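Local structure of alanine racemase (Acinetobacter baumannii, 4QHR) at residues Ile91-Cys97 with Ala114-Gln118; Glu239-Leu243 with Gln313-Gly317; Ile289-Pro295 with Ile307-Gln313. The protein is a member of the alanine racemase family, which combines a TIM-barrel domain carrying a covalently bound pyridoxal phosphate group with a beta-rich C-terminal domain. All coordinates share one frame; numbering follows the deposited sequence.

Contact 1 (Ile91-Cys97 with Ala114-Gln118)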
loop_
_atom_site.group_PDB
_atom_site.type_symbol
_atom_site.label_atom_id
_atom_site.label_comp_id
_atom_site.label_asym_id
_atom_site.label_seq_id
_atom_site.Cartn_x
_atom_site.Cartn_y
_atom_site.Cartn_z
ATOM N N ILE A 91 19.438 -22.126 12.225
ATOM C CA ILE A 91 20.028 -22.775 13.366
ATOM C C ILE A 91 20.971 -21.833 14.137
ATOM O O ILE A 91 20.925 -21.767 15.378
ATOM C CB ILE A 91 20.720 -24.062 12.923
ATOM C CG1 ILE A 91 19.673 -25.125 12.525
ATOM C CG2 ILE A 91 21.612 -24.591 13.983
ATOM C CD1 ILE A 91 20.285 -26.203 11.620
ATOM N N GLU A 92 21.763 -21.069 13.408
ATOM C CA GLU A 92 22.792 -20.205 14.003
ATOM C C GLU A 92 22.133 -19.056 14.764
ATOM O O GLU A 92 22.556 -18.693 15.870
ATOM C CB GLU A 92 23.726 -19.695 12.909
ATOM C CG GLU A 92 24.675 -18.557 13.282
ATOM C CD GLU A 92 25.767 -18.949 14.267
ATOM O OE1 GLU A 92 26.258 -18.017 14.929
ATOM O OE2 GLU A 92 26.150 -20.152 14.400
ATOM N N GLN A 93 21.079 -18.517 14.181
ATOM C CA GLN A 93 20.331 -17.450 14.798
ATOM C C GLN A 93 19.302 -17.905 15.833
ATOM O O GLN A 93 18.599 -17.062 16.405
ATOM C CB GLN A 93 19.612 -16.671 13.704
ATOM C CG GLN A 93 20.518 -15.998 12.672
ATOM C CD GLN A 93 21.279 -14.845 13.277
ATOM O OE1 GLN A 93 20.946 -14.376 14.358
ATOM N NE2 GLN A 93 22.309 -14.398 12.597
ATOM N N LYS A 94 19.199 -19.205 16.055
ATOM C CA LYS A 94 18.180 -19.774 16.943
ATOM C C LYS A 94 16.712 -19.446 16.547
ATOM O O LYS A 94 15.903 -18.984 17.377
ATOM C CB LYS A 94 18.422 -19.372 18.378
ATOM C CG LYS A 94 19.719 -19.956 18.924
ATOM C CD LYS A 94 19.890 -19.545 20.378
ATOM C CE LYS A 94 21.072 -20.272 21.011
ATOM N NZ LYS A 94 21.809 -19.315 21.908
ATOM N N PHE A 95 16.392 -19.714 15.297
ATOM C CA PHE A 95 15.044 -19.568 14.773
ATOM C C PHE A 95 14.392 -20.953 14.706
ATOM O O PHE A 95 14.874 -21.851 14.002
ATOM C CB PHE A 95 15.079 -19.006 13.350
ATOM C CG PHE A 95 15.592 -17.613 13.213
ATOM C CD1 PHE A 95 15.693 -16.766 14.253
ATOM C CD2 PHE A 95 15.929 -17.150 11.973
ATOM C CE1 PHE A 95 16.155 -15.497 14.098
ATOM C CE2 PHE A 95 16.390 -15.858 11.791
ATOM C CZ PHE A 95 16.496 -15.040 12.855
ATOM N N GLU A 96 13.292 -21.163 15.417
ATOM C CA GLU A 96 12.613 -22.420 15.340
ATOM C C GLU A 96 11.800 -22.415 14.045
ATOM O O GLU A 96 11.237 -21.389 13.677
ATOM C CB GLU A 96 11.695 -22.611 16.532
ATOM C CG GLU A 96 12.477 -22.708 17.833
ATOM C CD GLU A 96 11.623 -23.010 19.021
ATOM O OE1 GLU A 96 10.391 -22.772 18.960
ATOM O OE2 GLU A 96 12.197 -23.553 19.989
ATOM N N CYS A 97 11.718 -23.573 13.409
ATOM C CA CYS A 97 11.057 -23.706 12.132
ATOM C C CYS A 97 9.771 -24.454 12.226
ATOM O O CYS A 97 9.713 -25.521 12.833
ATOM C CB CYS A 97 11.943 -24.458 11.136
ATOM S SG CYS A 97 13.431 -23.553 10.740
ATOM N N ALA A 114 22.703 -30.343 14.657
ATOM C CA ALA A 114 22.896 -28.927 14.978
ATOM C C ALA A 114 21.592 -28.240 15.480
ATOM O O ALA A 114 21.594 -27.501 16.446
ATOM C CB ALA A 114 23.447 -28.204 13.765
ATOM N N TYR A 115 20.482 -28.532 14.802
ATOM C CA TYR A 115 19.187 -27.999 15.153
ATOM C C TYR A 115 18.836 -28.401 16.574
ATOM O O TYR A 115 18.501 -27.563 17.377
ATOM C CB TYR A 115 18.138 -28.483 14.139
ATOM C CG TYR A 115 16.801 -27.799 14.222
ATOM C CD1 TYR A 115 15.862 -28.190 15.152
ATOM C CD2 TYR A 115 16.456 -26.754 13.342
ATOM C CE1 TYR A 115 14.593 -27.596 15.201
ATOM C CE2 TYR A 115 15.198 -26.123 13.393
ATOM C CZ TYR A 115 14.270 -26.539 14.335
ATOM O OH TYR A 115 13.008 -25.931 14.422
ATOM N N ILE A 116 18.991 -29.670 16.915
ATOM C CA ILE A 116 18.668 -30.159 18.266
ATOM C C ILE A 116 19.665 -29.623 19.298
ATOM O O ILE A 116 19.284 -29.202 20.398
ATOM C CB ILE A 116 18.613 -31.706 18.303
ATOM C CG1 ILE A 116 17.364 -32.157 17.533
ATOM C CG2 ILE A 116 18.566 -32.230 19.743
ATOM C CD1 ILE A 116 17.369 -33.628 17.189
ATOM N N ALA A 117 20.934 -29.560 18.943
ATOM C CA ALA A 117 21.916 -29.079 19.918
ATOM C C ALA A 117 21.671 -27.620 20.268
ATOM O O ALA A 117 21.945 -27.223 21.392
ATOM C CB ALA A 117 23.323 -29.298 19.407
ATOM N N GLN A 118 21.130 -26.836 19.335
ATOM C CA GLN A 118 20.773 -25.437 19.600
ATOM C C GLN A 118 19.539 -25.293 20.485
ATOM O O GLN A 118 19.229 -24.198 20.889
ATOM C CB GLN A 118 20.568 -24.639 18.287
ATOM C CG GLN A 118 21.853 -24.174 17.628
ATOM C CD GLN A 118 22.535 -23.036 18.388
ATOM O OE1 GLN A 118 22.932 -23.191 19.545
ATOM N NE2 GLN A 118 22.666 -21.899 17.748
#
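Ile91 and Tyr115 lead a mixed apolar and polar contact on the outer side of the TIM-barrel domain. Residues 91-97 leave helix 87-92, turn, and enter barrel strand 95-99. Residues 114-118 lie on helix 112-117, ahead of the next barrel strand, 122-125.

Ile91 divides its branches between two partners. CG1 meets Tyr115 CD2 at 3.7 Å, coming obliquely to the ring. CG2 lies 3.7 Å from Gln118 CG and also touches Ala114 CB. Tyr115 has its ring anti to the backbone N (chi1 -169°), and this carries the hydroxyl past Ile91 to the strand. There Cys97 N donates to Tyr115 OH at 2.9 Å, nearly straight (173°) and close to the ring plane. Cys97 SG sits by the same ring edge, 4.1 Å from Tyr115 CE2, a sulfur-aromatic contact. Tyr115 OH is also hydrogen-bonded to Lys121 O, so two backbone groups hold the end of the ring.

The second polar link is at the end of helix 87-92. Gln118 bends at chi2 (-72°), which brings NE2 to Ile91 O as a donor at 2.9 Å. Lys94 N reaches Ile91 O from the opposite face of the carbonyl plane, within a Schellman motif in which Lys94 has positive phi. The aliphatic part of Lys94 passes crosswise to the Gln118 side chain, with CE 3.8 Å from Gln118 OE1. Glu96 turns its carboxylate to Lys121 and Trp123.

Phe95 O is buried here with no polar partner in the model. Ile91 O, by contrast, is gripped by two donors. The chemistry thus implies an apolar centre with a hydrogen bond at either end, one tying the tyrosine hydroxyl to the strand, the other tying Gln118 to the last turn of helix 87-92.

Contact 2 (Glu239-Leu243 with Gln313-Gly317)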
loop_
_atom_site.group_PDB
_atom_site.type_symbol
_atom_site.label_atom_id
_atom_site.label_comp_id
_atom_site.label_asym_id
_atom_site.label_seq_id
_atom_site.Cartn_x
_atom_site.Cartn_y
_atom_site.Cartn_z
ATOM N N GLU A 239 -2.900 16.785 6.732
ATOM C CA GLU A 239 -3.366 18.134 7.006
ATOM C C GLU A 239 -4.157 18.704 5.848
ATOM O O GLU A 239 -4.037 18.292 4.669
ATOM C CB GLU A 239 -2.165 19.080 7.335
ATOM C CG GLU A 239 -1.667 18.928 8.770
ATOM C CD GLU A 239 -0.507 19.847 9.057
ATOM O OE1 GLU A 239 -0.251 20.777 8.226
ATOM O OE2 GLU A 239 0.138 19.641 10.095
ATOM N N ILE A 240 -4.991 19.660 6.212
ATOM C CA ILE A 240 -5.703 20.470 5.216
ATOM C C ILE A 240 -4.769 21.406 4.453
ATOM O O ILE A 240 -4.065 22.192 5.044
ATOM C CB ILE A 240 -6.867 21.235 5.843
ATOM C CG1 ILE A 240 -7.926 20.205 6.223
ATOM C CG2 ILE A 240 -7.415 22.242 4.828
ATOM C CD1 ILE A 240 -9.110 20.737 7.020
ATOM N N ILE A 241 -4.787 21.306 3.131
ATOM C CA ILE A 241 -3.901 22.083 2.256
ATOM C C ILE A 241 -4.618 23.121 1.395
ATOM O O ILE A 241 -3.958 23.977 0.788
ATOM C CB ILE A 241 -3.029 21.151 1.383
ATOM C CG1 ILE A 241 -3.849 20.248 0.456
ATOM C CG2 ILE A 241 -2.162 20.278 2.288
ATOM C CD1 ILE A 241 -3.037 19.543 -0.625
ATOM N N ALA A 242 -5.947 23.020 1.313
ATOM C CA ALA A 242 -6.773 23.975 0.572
ATOM C C ALA A 242 -8.205 23.991 1.069
ATOM O O ALA A 242 -8.731 22.963 1.496
ATOM C CB ALA A 242 -6.770 23.676 -0.929
ATOM N N LEU A 243 -8.831 25.174 0.989
ATOM C CA LEU A 243 -10.221 25.343 1.339
ATOM C C LEU A 243 -11.007 25.910 0.168
ATOM O O LEU A 243 -10.496 26.770 -0.560
ATOM C CB LEU A 243 -10.333 26.274 2.543
ATOM C CG LEU A 243 -9.764 25.602 3.781
ATOM C CD1 LEU A 243 -9.588 26.624 4.873
ATOM C CD2 LEU A 243 -10.688 24.476 4.239
ATOM N N GLN A 313 -15.253 23.480 12.080
ATOM C CA GLN A 313 -14.322 24.609 12.009
ATOM C C GLN A 313 -12.919 24.128 11.708
ATOM O O GLN A 313 -12.361 23.322 12.461
ATOM C CB GLN A 313 -14.292 25.401 13.302
ATOM C CG GLN A 313 -15.459 26.352 13.463
ATOM C CD GLN A 313 -15.165 27.471 14.441
ATOM O OE1 GLN A 313 -15.882 28.479 14.463
ATOM N NE2 GLN A 313 -14.106 27.313 15.256
ATOM N N VAL A 314 -12.361 24.623 10.604
ATOM C CA VAL A 314 -11.057 24.193 10.167
ATOM C C VAL A 314 -10.292 25.380 9.636
ATOM O O VAL A 314 -10.861 26.463 9.422
ATOM C CB VAL A 314 -11.122 23.120 9.052
ATOM C CG1 VAL A 314 -11.833 21.866 9.553
ATOM C CG2 VAL A 314 -11.774 23.683 7.784
ATOM N N LYS A 315 -9.003 25.157 9.460
ATOM C CA LYS A 315 -8.145 26.093 8.825
ATOM C C LYS A 315 -7.144 25.350 7.967
ATOM O O LYS A 315 -7.025 24.123 8.041
ATOM C CB LYS A 315 -7.369 26.892 9.864
ATOM C CG LYS A 315 -8.193 27.892 10.661
ATOM C CD LYS A 315 -7.264 28.760 11.485
ATOM C CE LYS A 315 -6.420 29.785 10.742
ATOM N NZ LYS A 315 -7.243 30.954 10.336
ATOM N N LEU A 316 -6.401 26.109 7.173
ATOM C CA LEU A 316 -5.221 25.595 6.490
ATOM C C LEU A 316 -4.266 25.107 7.596
ATOM O O LEU A 316 -4.056 25.797 8.597
ATOM C CB LEU A 316 -4.574 26.657 5.584
ATOM C CG LEU A 316 -5.380 27.079 4.349
ATOM C CD1 LEU A 316 -4.685 28.232 3.653
ATOM C CD2 LEU A 316 -5.598 25.927 3.361
ATOM N N GLY A 317 -3.761 23.878 7.448
ATOM C CA GLY A 317 -2.893 23.269 8.457
ATOM C C GLY A 317 -3.612 22.424 9.482
ATOM O O GLY A 317 -2.949 21.771 10.275
HETATM O O HOH W 1 -0.829 22.268 11.621
#
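Ile240 holds CG1 beside its backbone N (chi1 -69°) and then runs extended, which carries CD1 out to Val314 CB at 3.7 Å. Glu239 is extended beyond CG as well (chi2 180°), and its carboxylate comes alongside Gly317.

The apolar part is a small cluster. Ile240 lies across Val314. Val314 CG2 also meets Leu243 CD2 at 3.8 Å, so the valine touches two residues of one strand face. Leu316 CD2 lies against the Ile241-Ala242 peptide, 3.6 Å from Ala242 N. Leu243 runs antiparallel alongside Leu316.

One hydrogen bond joins the backbones. Gly317 N donates to Ile240 O at 3.0 Å, almost straight (169°). Gly317 has positive phi, and a CB at its backbone angles would press on the carbonyl O of Leu316.

The Glu239 carboxylate is close to another acceptor, with CD 3.3 Å from Gly317 O. A water bridges the two from one side. It donates to Gly317 O at 2.6 Å and weakly to Glu239 OE2 at 3.2 Å. This donor probably offsets some of the repulsion between the carboxylate and the carbonyl.

Residues 239-243 belong to the long strand 234-246. Ile241 and Ala242 both face Ile268 of strand 264-269, forming a classic beta bulge. Residues 313-317 are a loop that leads into strand 319-321, an antiparallel partner of strand 234-246, and the backbone pairing goes on between Ile240 and Thr318. Ile240 and Leu243 also pack on Ala267 of strand 264-269. The second subunit closes in here: its Glu79 packs on Ile241, its Leu133 on Ala242 and its Gln103 on Leu316.

Contact 3 (Ile289-Pro295 with Ile307-Gln313)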
loop_
_atom_site.group_PDB
_atom_site.type_symbol
_atom_site.label_atom_id
_atom_site.label_comp_id
_atom_site.label_asym_id
_atom_site.label_seq_id
_atom_site.Cartn_x
_atom_site.Cartn_y
_atom_site.Cartn_z
ATOM N N ILE A 289 -11.815 15.018 12.522
ATOM C CA ILE A 289 -11.217 16.364 12.604
ATOM C C ILE A 289 -11.922 17.128 13.730
ATOM O O ILE A 289 -13.152 17.181 13.732
ATOM C CB ILE A 289 -11.479 17.221 11.323
ATOM C CG1 ILE A 289 -10.963 16.526 10.083
ATOM C CG2 ILE A 289 -10.874 18.629 11.490
ATOM C CD1 ILE A 289 -11.221 17.259 8.781
ATOM N N ASP A 290 -11.152 17.719 14.649
ATOM C CA ASP A 290 -11.653 18.656 15.667
ATOM C C ASP A 290 -12.782 17.991 16.510
ATOM O O ASP A 290 -13.746 18.666 16.902
ATOM C CB ASP A 290 -12.134 19.971 14.981
ATOM C CG ASP A 290 -12.410 21.122 15.996
ATOM O OD1 ASP A 290 -11.581 21.342 16.880
ATOM O OD2 ASP A 290 -13.465 21.795 15.915
ATOM N N GLY A 291 -12.670 16.680 16.757
ATOM C CA GLY A 291 -13.719 15.943 17.466
ATOM C C GLY A 291 -14.968 15.592 16.698
ATOM O O GLY A 291 -15.938 15.076 17.286
ATOM N N LYS A 292 -14.962 15.837 15.390
ATOM C CA LYS A 292 -16.078 15.473 14.522
ATOM C C LYS A 292 -15.641 14.463 13.472
ATOM O O LYS A 292 -14.462 14.189 13.283
ATOM C CB LYS A 292 -16.609 16.707 13.805
ATOM C CG LYS A 292 -17.495 17.567 14.688
ATOM C CD LYS A 292 -16.847 18.882 15.013
ATOM C CE LYS A 292 -17.448 19.508 16.265
ATOM N NZ LYS A 292 -16.321 19.968 17.146
ATOM N N LEU A 293 -16.630 13.927 12.794
ATOM C CA LEU A 293 -16.435 13.023 11.679
ATOM C C LEU A 293 -16.897 13.784 10.484
ATOM O O LEU A 293 -18.011 14.354 10.542
ATOM C CB LEU A 293 -17.270 11.752 11.862
ATOM C CG LEU A 293 -16.717 10.904 12.997
ATOM C CD1 LEU A 293 -17.686 9.785 13.412
ATOM C CD2 LEU A 293 -15.350 10.319 12.643
ATOM N N CYS A 294 -16.072 13.812 9.420
ATOM C CA CYS A 294 -16.354 14.504 8.180
ATOM C C CYS A 294 -16.281 13.557 6.989
ATOM O O CYS A 294 -15.284 12.831 6.837
ATOM C CB CYS A 294 -15.343 15.629 7.957
ATOM S SG CYS A 294 -15.291 16.773 9.328
ATOM N N PRO A 295 -17.320 13.556 6.129
ATOM C CA PRO A 295 -17.303 12.650 5.013
ATOM C C PRO A 295 -16.245 12.983 3.950
ATOM O O PRO A 295 -15.950 14.155 3.668
ATOM C CB PRO A 295 -18.706 12.785 4.411
ATOM C CG PRO A 295 -19.243 14.046 4.894
ATOM C CD PRO A 295 -18.543 14.379 6.173
ATOM N N ILE A 307 -12.810 16.481 1.590
ATOM C CA ILE A 307 -13.707 16.246 2.696
ATOM C C ILE A 307 -14.716 17.393 2.789
ATOM O O ILE A 307 -14.407 18.555 2.442
ATOM C CB ILE A 307 -12.950 16.060 4.024
ATOM C CG1 ILE A 307 -12.186 17.291 4.383
ATOM C CG2 ILE A 307 -11.945 14.873 3.948
ATOM C CD1 ILE A 307 -11.339 17.061 5.604
ATOM N N ASP A 308 -15.922 17.049 3.220
ATOM C CA ASP A 308 -16.953 18.032 3.480
ATOM C C ASP A 308 -16.752 18.571 4.881
ATOM O O ASP A 308 -16.940 17.844 5.849
ATOM C CB ASP A 308 -18.325 17.377 3.336
ATOM C CG ASP A 308 -19.460 18.302 3.694
ATOM O OD1 ASP A 308 -19.227 19.489 3.909
ATOM O OD2 ASP A 308 -20.613 17.794 3.724
ATOM N N VAL A 309 -16.389 19.851 4.966
ATOM C CA VAL A 309 -16.138 20.512 6.234
ATOM C C VAL A 309 -17.203 21.553 6.548
ATOM O O VAL A 309 -17.016 22.356 7.455
ATOM C CB VAL A 309 -14.746 21.160 6.307
ATOM C CG1 VAL A 309 -13.684 20.059 6.359
ATOM C CG2 VAL A 309 -14.488 22.139 5.163
ATOM N N THR A 310 -18.299 21.537 5.814
ATOM C CA THR A 310 -19.388 22.488 6.047
ATOM C C THR A 310 -19.698 22.658 7.552
ATOM O O THR A 310 -19.750 23.798 8.050
ATOM C CB THR A 310 -20.643 22.119 5.230
ATOM O OG1 THR A 310 -20.271 22.003 3.853
ATOM C CG2 THR A 310 -21.720 23.241 5.367
ATOM N N ASN A 311 -19.816 21.549 8.282
ATOM C CA ASN A 311 -20.223 21.581 9.700
ATOM C C ASN A 311 -19.097 21.694 10.733
ATOM O O ASN A 311 -19.380 21.631 11.911
ATOM C CB ASN A 311 -21.045 20.306 10.009
ATOM N N THR A 312 -17.841 21.887 10.299
ATOM C CA THR A 312 -16.662 21.734 11.148
ATOM C C THR A 312 -15.692 22.907 10.973
ATOM O O THR A 312 -15.315 23.271 9.844
ATOM C CB THR A 312 -15.941 20.410 10.772
ATOM O OG1 THR A 312 -16.890 19.327 10.805
ATOM C CG2 THR A 312 -14.770 20.080 11.707
ATOM N N GLN A 313 -15.253 23.480 12.080
ATOM C CA GLN A 313 -14.322 24.609 12.009
ATOM C C GLN A 313 -12.919 24.128 11.708
ATOM O O GLN A 313 -12.361 23.322 12.461
ATOM C CB GLN A 313 -14.292 25.401 13.302
ATOM C CG GLN A 313 -15.459 26.352 13.463
ATOM C CD GLN A 313 -15.165 27.471 14.441
ATOM O OE1 GLN A 313 -15.882 28.479 14.463
ATOM N NE2 GLN A 313 -14.106 27.313 15.256
#
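Pro295 lays its ring obliquely over the root of the Asp308 side chain, with CG 3.8 Å from Asp308 CB. Beside this overlap, Asp308 N donates to Pro295 O at 2.9 Å (163°). The same carbonyl oxygen receives a CA-H contact from Ile307.

Cys294 fills the middle. Its CB is 3.4 Å from Asp308 O, and its SG is 3.4 Å from Thr312 OG1. Thr312 keeps CG2 anti to its backbone N, which sends this methyl toward the Ile289-Lys292 turn. There it meets Ile289 CG2 and Lys292 CD.

Each segment is braced internally. Asp308 OD1 takes Thr310 N, an Asx turn, and uses its syn lone pair for Thr310 OG1. Lys292 bends back so that NZ donates to Asp290 O at 2.9 Å, with a long salt bridge to Asp290 OD2. The turn from Ile289 to Lys292 is type I'.

Strands 292-297 and 305-308 form a beta hairpin. Strand 286-289 pairs with strand 292-297, as in the backbone bond between Cys294 and Val287. On the far side of the hairpin, strand 264-269 pairs with strand 305-308, and Ile307 packs on its Ala267 and Val269.

In the fold
Contact 1 belongs to the barrel domain, and contacts 2 and 3 to the C-terminal sheet. Contact 1 is about 55 Å from each of them, centre to centre, on the opposite side of the chain's centre. Contacts 2 and 3 are about 11 Å apart and share Gln313; Val314 packs against both Ile289 and Val309. Contact 3 is nested within the chain loop that contact 2 closes. All three are partly buried, mixing core and surface residues. In contact 1 side chains of residues 114-118 bond to backbone groups, one of helix 87-92 and one of strand 95-99. Contacts 2 and 3 each cross with one backbone bond. Of the three, contact 2 alone touches the second subunit.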